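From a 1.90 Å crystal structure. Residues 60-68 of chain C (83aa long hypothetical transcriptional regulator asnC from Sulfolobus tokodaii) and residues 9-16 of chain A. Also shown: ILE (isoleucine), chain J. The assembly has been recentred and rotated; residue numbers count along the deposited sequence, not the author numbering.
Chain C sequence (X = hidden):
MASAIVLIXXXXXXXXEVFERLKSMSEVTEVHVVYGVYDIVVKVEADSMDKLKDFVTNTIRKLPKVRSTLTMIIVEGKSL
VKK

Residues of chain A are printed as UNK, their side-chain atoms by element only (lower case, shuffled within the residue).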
ATOM      1  N   ILE C  60     -21.822  -2.988  -8.993  1.00 15.18           N
ATOM      2  CA  ILE C  60     -20.524  -2.352  -9.195  1.00 14.84           C
ATOM      3  C   ILE C  60     -19.412  -3.339  -9.549  1.00 15.49           C
ATOM      4  O   ILE C  60     -18.662  -3.170 -10.521  1.00 16.41           O
ATOM      5  CB  ILE C  60     -20.093  -1.491  -8.025  1.00 14.28           C
ATOM      6  CG1 ILE C  60     -21.155  -0.442  -7.664  1.00 17.49           C
ATOM      7  CG2 ILE C  60     -18.759  -0.862  -8.380  1.00 13.83           C
ATOM      8  CD1 ILE C  60     -20.781   0.372  -6.396  1.00 18.58           C
ATOM      9  N   ARG C  61     -19.274  -4.418  -8.785  1.00 15.68           N
ATOM     10  CA  ARG C  61     -18.133  -5.262  -8.980  1.00 16.31           C
ATOM     11  C   ARG C  61     -18.326  -6.279 -10.125  1.00 18.44           C
ATOM     12  O   ARG C  61     -17.473  -7.117 -10.332  1.00 18.85           O
ATOM     13  CB  ARG C  61     -17.798  -6.008  -7.644  1.00 16.02           C
ATOM     14  CG  ARG C  61     -17.260  -5.076  -6.627  1.00 14.14           C
ATOM     15  CD  ARG C  61     -17.236  -5.647  -5.227  1.00 16.66           C
ATOM     16  NE  ARG C  61     -16.371  -6.859  -5.099  1.00 15.38           N
ATOM     17  CZ  ARG C  61     -15.085  -6.890  -4.955  1.00 15.77           C
ATOM     18  NH1 ARG C  61     -14.388  -5.778  -4.994  1.00 15.91           N
ATOM     19  NH2 ARG C  61     -14.447  -8.091  -4.784  1.00 13.30           N
ATOM     20  N   LYS C  62     -19.475  -6.228 -10.826  1.00 18.74           N
ATOM     21  CA  LYS C  62     -19.713  -7.021 -12.020  1.00 18.49           C
ATOM     22  C   LYS C  62     -19.783  -6.132 -13.270  1.00 19.49           C
ATOM     23  O   LYS C  62     -19.958  -6.639 -14.379  1.00 19.04           O
ATOM     24  CB  LYS C  62     -20.975  -7.855 -11.837  1.00 17.51           C
ATOM     25  CG  LYS C  62     -20.711  -8.962 -10.823  1.00 20.50           C
ATOM     26  CD  LYS C  62     -21.772 -10.073 -10.791  1.00 25.75           C
ATOM     27  CE  LYS C  62     -21.338 -11.173  -9.848  1.00 32.14           C
ATOM     28  NZ  LYS C  62     -22.577 -11.988  -9.409  1.00 33.43           N
ATOM     29  N   LEU C  63     -19.529  -4.851 -13.099  1.00 18.64           N
ATOM     30  CA  LEU C  63     -19.371  -3.952 -14.278  1.00 18.39           C
ATOM     31  C   LEU C  63     -18.112  -4.361 -15.074  1.00 19.51           C
ATOM     32  O   LEU C  63     -17.087  -4.690 -14.475  1.00 17.41           O
ATOM     33  CB  LEU C  63     -19.258  -2.524 -13.859  1.00 18.49           C
ATOM     34  CG  LEU C  63     -20.530  -1.858 -13.455  1.00 19.43           C
ATOM     35  CD1 LEU C  63     -20.245  -0.417 -13.033  1.00 15.79           C
ATOM     36  CD2 LEU C  63     -21.551  -1.888 -14.595  1.00 24.46           C
ATOM     37  N   PRO C  64     -18.190  -4.330 -16.411  1.00 20.27           N
ATOM     38  CA  PRO C  64     -16.999  -4.640 -17.240  1.00 19.85           C
ATOM     39  C   PRO C  64     -15.947  -3.590 -16.886  1.00 18.66           C
ATOM     40  O   PRO C  64     -16.286  -2.446 -16.601  1.00 19.08           O
ATOM     41  CB  PRO C  64     -17.483  -4.458 -18.673  1.00 20.72           C
ATOM     42  CG  PRO C  64     -18.994  -4.660 -18.583  1.00 19.88           C
ATOM     43  CD  PRO C  64     -19.399  -4.051 -17.242  1.00 19.83           C
ATOM     44  N   LYS C  65     -14.728  -4.052 -16.759  1.00 15.78           N
ATOM     45  CA  LYS C  65     -13.533  -3.224 -16.571  1.00 17.58           C
ATOM     46  C   LYS C  65     -13.408  -2.672 -15.156  1.00 17.13           C
ATOM     47  O   LYS C  65     -12.513  -1.906 -14.917  1.00 17.65           O
ATOM     48  CB  LYS C  65     -13.447  -2.083 -17.617  1.00 17.44           C
ATOM     49  CG  LYS C  65     -13.349  -2.631 -19.070  1.00 20.92           C
ATOM     50  CD  LYS C  65     -13.285  -1.432 -20.165  1.00 28.01           C
ATOM     51  CE  LYS C  65     -13.089  -1.885 -21.680  1.00 30.40           C
ATOM     52  NZ  LYS C  65     -13.592  -3.284 -21.756  1.00 36.36           N
ATOM     53  N   VAL C  66     -14.251  -3.107 -14.223  1.00 15.94           N
ATOM     54  CA  VAL C  66     -14.003  -2.793 -12.813  1.00 16.40           C
ATOM     55  C   VAL C  66     -13.005  -3.838 -12.331  1.00 15.96           C
ATOM     56  O   VAL C  66     -13.222  -5.025 -12.462  1.00 18.14           O
ATOM     57  CB  VAL C  66     -15.242  -2.798 -11.967  1.00 15.08           C
ATOM     58  CG1 VAL C  66     -14.865  -2.878 -10.444  1.00 15.10           C
ATOM     59  CG2 VAL C  66     -16.163  -1.601 -12.223  1.00 14.78           C
ATOM     60  N   ARG C  67     -11.889  -3.405 -11.815  1.00 16.61           N
ATOM     61  CA  ARG C  67     -10.881  -4.327 -11.304  1.00 17.40           C
ATOM     62  C   ARG C  67     -10.956  -4.525  -9.812  1.00 16.39           C
ATOM     63  O   ARG C  67     -10.864  -5.653  -9.299  1.00 16.42           O
ATOM     64  CB  ARG C  67      -9.476  -3.833 -11.653  1.00 17.39           C
ATOM     65  CG  ARG C  67      -8.345  -4.577 -10.987  1.00 22.49           C
ATOM     66  CD  ARG C  67      -7.058  -3.946 -11.196  1.00 29.76           C
ATOM     67  NE  ARG C  67      -6.716  -4.021 -12.599  1.00 37.60           N
ATOM     68  CZ  ARG C  67      -5.772  -3.301 -13.213  1.00 37.15           C
ATOM     69  NH1 ARG C  67      -5.035  -2.419 -12.548  1.00 31.71           N
ATOM     70  NH2 ARG C  67      -5.583  -3.498 -14.525  1.00 38.19           N
ATOM     71  N   SER C  68     -11.087  -3.431  -9.072  1.00 17.63           N
ATOM     72  CA  SER C  68     -11.257  -3.544  -7.635  1.00 17.70           C
ATOM     73  C   SER C  68     -12.082  -2.426  -7.084  1.00 15.88           C
ATOM     74  O   SER C  68     -12.279  -1.346  -7.730  1.00 13.56           O
ATOM     75  CB  SER C  68      -9.899  -3.647  -6.973  1.00 19.87           C
ATOM     76  OG  SER C  68      -9.192  -2.501  -7.104  1.00 25.34           O
TER
ATOM     77  N   UNK A   9      -8.466 -11.443  -1.510  1.00 13.00           N
ATOM     78  CA  UNK A   9      -9.104 -10.575  -2.491  1.00 12.62           C
ATOM     79  C   UNK A   9      -9.547 -11.472  -3.575  1.00 12.64           C
ATOM     80  O   UNK A   9      -8.770 -12.342  -4.038  1.00 12.79           O
ATOM     81  c   UNK A   9      -8.189  -9.473  -3.079  1.00 13.64           C
ATOM     82  o   UNK A   9      -8.779  -7.194  -2.267  1.00 18.57           O
ATOM     83  c   UNK A   9      -8.072  -8.259  -2.132  1.00 16.65           C
ATOM     84  n   UNK A   9      -7.165  -8.395  -1.193  1.00 16.35           N
ATOM     85  N   UNK A  10     -10.765 -11.229  -4.059  1.00 11.56           N
ATOM     86  CA  UNK A  10     -11.319 -12.037  -5.164  1.00 12.48           C
ATOM     87  C   UNK A  10     -11.355 -11.204  -6.456  1.00 14.26           C
ATOM     88  O   UNK A  10     -11.157 -10.005  -6.407  1.00 12.54           O
ATOM     89  c   UNK A  10     -12.754 -12.490  -4.871  1.00 12.59           C
ATOM     90  c   UNK A  10     -12.834 -13.197  -3.537  1.00 14.79           C
ATOM     91  o   UNK A  10     -13.642 -11.371  -4.740  1.00 12.36           O
ATOM     92  N   UNK A  11     -11.583 -11.874  -7.600  1.00 16.11           N
ATOM     93  CA  UNK A  11     -11.980 -11.183  -8.826  1.00 19.86           C
ATOM     94  C   UNK A  11     -13.207 -10.345  -8.480  1.00 20.87           C
ATOM     95  O   UNK A  11     -14.005 -10.683  -7.548  1.00 20.30           O
ATOM     96  o   UNK A  11      -9.991 -12.445 -10.217  1.00 29.94           O
ATOM     97  c   UNK A  11     -12.345 -12.153  -9.930  1.00 21.39           C
ATOM     98  o   UNK A  11     -11.326 -13.883 -11.152  1.00 30.20           O
ATOM     99  c   UNK A  11     -11.150 -12.874 -10.462  1.00 26.78           C
ATOM    100  N   UNK A  12     -13.358  -9.217  -9.171  1.00 21.70           N
ATOM    101  CA  UNK A  12     -14.461  -8.321  -8.807  1.00 20.75           C
ATOM    102  C   UNK A  12     -15.774  -9.150  -9.011  1.00 20.43           C
ATOM    103  O   UNK A  12     -15.977  -9.807 -10.054  1.00 20.74           O
ATOM    104  c   UNK A  12     -14.395  -6.997  -9.619  1.00 19.69           C
ATOM    105  N   UNK A  13     -16.600  -9.173  -7.981  1.00 21.22           N
ATOM    106  CA  UNK A  13     -17.877  -9.815  -7.999  1.00 21.45           C
ATOM    107  C   UNK A  13     -17.846 -11.289  -7.605  1.00 21.60           C
ATOM    108  O   UNK A  13     -18.887 -11.867  -7.549  1.00 23.47           O
ATOM    109  N   UNK A  14     -16.702 -11.909  -7.359  1.00 18.38           N
ATOM    110  CA  UNK A  14     -16.693 -13.342  -7.043  1.00 16.09           C
ATOM    111  C   UNK A  14     -16.690 -13.697  -5.559  1.00 15.17           C
ATOM    112  O   UNK A  14     -16.571 -14.908  -5.177  1.00 15.62           O
ATOM    113  N   UNK A  15     -16.755 -12.684  -4.696  1.00 14.76           N
ATOM    114  CA  UNK A  15     -16.680 -12.875  -3.242  1.00 15.14           C
ATOM    115  C   UNK A  15     -17.700 -13.864  -2.621  1.00 16.25           C
ATOM    116  O   UNK A  15     -17.324 -14.621  -1.740  1.00 14.51           O
ATOM    117  o   UNK A  15     -16.791  -9.981  -4.679  1.00 15.21           O
ATOM    118  o   UNK A  15     -18.207  -8.675  -3.844  1.00 13.59           O
ATOM    119  c   UNK A  15     -16.618 -11.567  -2.456  1.00 14.33           C
ATOM    120  c   UNK A  15     -17.774 -10.607  -2.630  1.00 13.74           C
ATOM    121  c   UNK A  15     -17.572  -9.686  -3.815  1.00 13.53           C
ATOM    122  N   UNK A  16     -18.965 -13.846  -3.050  1.00 16.08           N
ATOM    123  CA  UNK A  16     -19.964 -14.764  -2.469  1.00 17.65           C
ATOM    124  C   UNK A  16     -19.686 -16.217  -2.827  1.00 17.08           C
ATOM    125  O   UNK A  16     -19.894 -17.142  -1.990  1.00 16.45           O
ATOM    126  c   UNK A  16     -21.799 -12.997  -2.386  1.00 20.26           C
ATOM    127  o   UNK A  16     -21.077 -12.356  -1.585  1.00 16.77           O
ATOM    128  o   UNK A  16     -22.868 -12.473  -2.755  1.00 20.66           O
ATOM    129  c   UNK A  16     -21.391 -14.372  -2.890  1.00 17.17           C
TER
HETATM  130  N   ILE J  85     -14.202  -5.530  -0.062  1.00 12.01           N
HETATM  131  CA  ILE J  85     -15.100  -5.100  -1.186  1.00 13.21           C
HETATM  132  C   ILE J  85     -15.439  -3.669  -1.121  1.00 12.73           C
HETATM  133  O   ILE J  85     -15.158  -3.069  -0.060  1.00 14.44           O
HETATM  134  CB  ILE J  85     -16.359  -5.976  -1.295  1.00 12.49           C
HETATM  135  CG1 ILE J  85     -17.407  -5.687  -0.200  1.00 14.32           C
HETATM  136  CG2 ILE J  85     -15.990  -7.397  -1.366  1.00 11.92           C
HETATM  137  CD1 ILE J  85     -18.741  -6.427  -0.417  1.00 13.76           C
HETATM  138  OXT ILE J  85     -15.899  -3.204  -2.172  1.00 13.68           O

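Position 9 carries four side-chain atoms: two carbons, the second bonded to one oxygen and one nitrogen. That is a short amide. It makes no contact with the chain C stretch. The residue is Asn A9, in a strand that begins earlier in the chain.

Position 10 has three side-chain atoms. One carbon carries an oxygen and a second carbon, a beta-branched hydroxyl. The oxygen lies 3.4 Å from NH2 of Arg C61, near the plane of the guanidinium. This is Thr A10, with chi1 in the p well. Its OG1 donates a hydrogen bond to the backbone O of position 11, 2.9 Å away, which ties the side chain to the backbone at the start of the next turn.

Position 11 is that partner. Its side chain is two carbons, the second bearing two oxygens, a short carboxylate. The CA-to-CB bond points away from chain C, so only the backbone comes near: O is 3.8 Å from NH2 of Arg C61. The residue is Asp A11. It opens a type II turn, closed by N of position 14 at 3.0 Å from Asp A11 O.

Position 12 has a single side-chain carbon. It sits 4.2 Å from CG1 of Val C66, an apolar contact, and 3.7 Å from O of Val C66. The residue is Ala A12. Its CA lies over one face of the Arg C61 guanidinium.

Position 13 has no side-chain atoms, so it is Gly A13. At its backbone angles (phi 88°, psi -4°) a CB would be jammed against the preceding carbonyl oxygen. An ideal CB would also fall 2.7 Å from CG of Lys C62 and 2.9 Å from O of Arg C61. The real backbone fits there: Gly A13 O is 3.4 Å from CE of Lys C62. Gly A13 N is 3.2 Å from O of Arg C61, but the angle is too poor for a hydrogen bond.

Position 14 also lacks side-chain atoms and is Gly A14. A CB would point away from chain C, so this contact does not explain the glycine.

Position 15 has three carbons in a chain, the third carrying two oxygens. This longer carboxylate reaches the guanidinium of Arg C61. It is Glu A15. NE of Arg C61 donates to OE1 at 2.9 Å and weakly to OE2 at 3.2 Å; NH2 donates to OE2 at 3.0 Å. Together they form a salt bridge.

Position 16 shows two carbons, the second with two oxygens, and it makes no contact with the chain C stretch; its nearest side-chain atom, an oxygen, is 6.7 Å from NZ of Lys C62. It is Asp A16, whose carboxylate is hydrogen-bonded elsewhere in the structure.

The contact centers on Arg C61. The carboxylate of Glu A15 fixes its guanidinium from the edge. Ala A12 covers one face, and CG2 of the bound isoleucine, 3.7 Å from Arg C61 CZ, covers the opposite face. The glycine turn lets the two backbones approach to 4.7 Å between CA of Arg C61 and CA of Gly A13.

Chain A, residues 9-16: NTDAGGED
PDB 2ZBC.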